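Local coordinates for protein XPF endonuclease (Aeropyrum pernix, PDB 2BGW) that probably cuts branched or damaged DNA near junctions of double and single strands, as a magnesium-dependent, structure-specific endonuclease of nucleotide excision repair, at residues Ile85-Pro90 with Met121-Thr126. Numbering follows the deposited sequence.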
loop_
_atom_site.group_PDB
_atom_site.type_symbol
_atom_site.label_atom_id
_atom_site.label_comp_id
_atom_site.label_asym_id
_atom_site.label_seq_id
_atom_site.Cartn_x
_atom_site.Cartn_y
_atom_site.Cartn_z
ATOM N N ILE A 85 -8.003 -2.795 -0.636
ATOM C CA ILE A 85 -8.954 -3.849 -0.883
ATOM C C ILE A 85 -10.316 -3.240 -0.900
ATOM O O ILE A 85 -10.760 -2.679 0.102
ATOM C CB ILE A 85 -8.918 -4.951 0.203
ATOM C CG1 ILE A 85 -7.662 -5.820 0.040
ATOM C CG2 ILE A 85 -10.204 -5.786 0.153
ATOM C CD1 ILE A 85 -7.367 -6.663 1.241
ATOM N N VAL A 86 -10.984 -3.349 -2.040
ATOM C CA VAL A 86 -12.327 -2.804 -2.147
ATOM C C VAL A 86 -13.379 -3.898 -1.968
ATOM O O VAL A 86 -13.472 -4.864 -2.744
ATOM C CB VAL A 86 -12.515 -2.024 -3.430
ATOM C CG1 VAL A 86 -13.890 -1.417 -3.451
ATOM C CG2 VAL A 86 -11.442 -0.926 -3.553
ATOM N N GLU A 87 -14.146 -3.733 -0.903
ATOM C CA GLU A 87 -15.102 -4.727 -0.467
ATOM C C GLU A 87 -16.528 -4.386 -0.930
ATOM O O GLU A 87 -17.118 -3.375 -0.483
ATOM C CB GLU A 87 -15.041 -4.801 1.055
ATOM C CG GLU A 87 -16.006 -5.744 1.731
ATOM C CD GLU A 87 -15.619 -5.942 3.179
ATOM O OE1 GLU A 87 -14.513 -6.497 3.412
ATOM O OE2 GLU A 87 -16.400 -5.531 4.081
ATOM N N GLY A 88 -17.080 -5.237 -1.799
ATOM C CA GLY A 88 -18.386 -4.986 -2.382
ATOM C C GLY A 88 -18.229 -4.540 -3.824
ATOM O O GLY A 88 -17.115 -4.345 -4.298
ATOM N N PRO A 89 -19.351 -4.378 -4.540
ATOM C CA PRO A 89 -19.318 -4.066 -5.955
ATOM C C PRO A 89 -18.575 -2.788 -6.233
ATOM O O PRO A 89 -18.776 -1.789 -5.558
ATOM C CB PRO A 89 -20.789 -3.902 -6.307
ATOM C CG PRO A 89 -21.462 -4.770 -5.325
ATOM C CD PRO A 89 -20.736 -4.487 -4.062
ATOM N N PRO A 90 -17.704 -2.831 -7.230
ATOM C CA PRO A 90 -16.863 -1.716 -7.562
ATOM C C PRO A 90 -17.641 -0.432 -7.625
ATOM O O PRO A 90 -17.171 0.564 -7.129
ATOM C CB PRO A 90 -16.346 -2.092 -8.930
ATOM C CG PRO A 90 -16.242 -3.581 -8.859
ATOM C CD PRO A 90 -17.461 -3.989 -8.108
ATOM N N MET A 121 -15.834 -9.545 -2.258
ATOM C CA MET A 121 -17.286 -9.462 -2.199
ATOM C C MET A 121 -17.880 -9.119 -0.859
ATOM O O MET A 121 -18.911 -8.455 -0.796
ATOM C CB MET A 121 -17.919 -10.709 -2.762
ATOM C CG MET A 121 -17.795 -10.624 -4.236
ATOM S SD MET A 121 -18.505 -11.943 -5.172
ATOM C CE MET A 121 -20.278 -11.669 -4.992
ATOM N N ASP A 122 -17.232 -9.562 0.204
ATOM C CA ASP A 122 -17.719 -9.406 1.550
ATOM C C ASP A 122 -16.484 -9.439 2.398
ATOM O O ASP A 122 -15.421 -9.748 1.873
ATOM C CB ASP A 122 -18.626 -10.580 1.926
ATOM C CG ASP A 122 -18.231 -11.885 1.244
ATOM O OD1 ASP A 122 -19.139 -12.565 0.739
ATOM O OD2 ASP A 122 -17.032 -12.250 1.197
ATOM N N PRO A 123 -16.599 -9.123 3.704
ATOM C CA PRO A 123 -15.534 -9.303 4.700
ATOM C C PRO A 123 -14.720 -10.610 4.591
ATOM O O PRO A 123 -13.481 -10.576 4.623
ATOM C CB PRO A 123 -16.317 -9.282 6.014
ATOM C CG PRO A 123 -17.380 -8.285 5.754
ATOM C CD PRO A 123 -17.788 -8.507 4.316
ATOM N N LYS A 124 -15.415 -11.745 4.473
ATOM C CA LYS A 124 -14.765 -13.051 4.364
ATOM C C LYS A 124 -13.786 -13.052 3.201
ATOM O O LYS A 124 -12.728 -13.646 3.280
ATOM C CB LYS A 124 -15.819 -14.146 4.171
ATOM C CG LYS A 124 -15.299 -15.544 4.303
ATOM C CD LYS A 124 -16.069 -16.500 3.442
ATOM C CE LYS A 124 -15.739 -17.950 3.802
ATOM N NZ LYS A 124 -16.248 -18.900 2.753
ATOM N N GLY A 125 -14.148 -12.376 2.125
ATOM C CA GLY A 125 -13.267 -12.278 0.984
ATOM C C GLY A 125 -12.029 -11.469 1.328
ATOM O O GLY A 125 -10.905 -11.826 0.966
ATOM N N THR A 126 -12.237 -10.363 2.030
ATOM C CA THR A 126 -11.140 -9.489 2.439
ATOM C C THR A 126 -10.241 -10.262 3.385
ATOM O O THR A 126 -9.010 -10.259 3.218
ATOM C CB THR A 126 -11.670 -8.218 3.101
ATOM O OG1 THR A 126 -12.702 -7.677 2.262
ATOM C CG2 THR A 126 -10.568 -7.193 3.285
#
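The end of strand 81-87 runs out beside the turn that leads from the neighbouring parallel strand 116-120 into helix 123-137, and the backbones come nearest at Gly88 and Met121, with 4.6 Å between their CA atoms. Both strands belong to the mixed sheet of the ERCC4 nuclease domain, of the PDDEXK fold, and the first turn of the helix lies over one sheet face. Glu87 carries the contact. Its CG stands anti to the backbone N (chi1 178°) and the chain stays extended, so the carboxylate reaches the helix start. There OE1 accepts a hydrogen bond from Thr126 OG1, through the lone pair turned away from OE2; the modelled O-O distance is 2.4 Å. OE2 lies against the ring of Pro123, 3.3 Å from its CD, and forms a salt bridge with NH2 of Arg53, a residue of the magnesium site with Asp42 and Glu52; the charge of Arg53 would be expected to favour an ionised Glu87. Thr126 OG1 also hydrogen-bonds Thr120 OG1, which would help hold its rotation. Asp122 is the N-cap: its OD2 accepts a bent hydrogen bond from Gly125 N (3.0 Å, 138°), met nearly along its C-O axis. Deeper in, Ile85 points at the helix and crosses Thr126 obliquely, methyl to methyl: Ile85 CG2 sits 3.5 Å from Thr126 CG2, and Ile85 CD1 touches that same methyl at 3.8 Å.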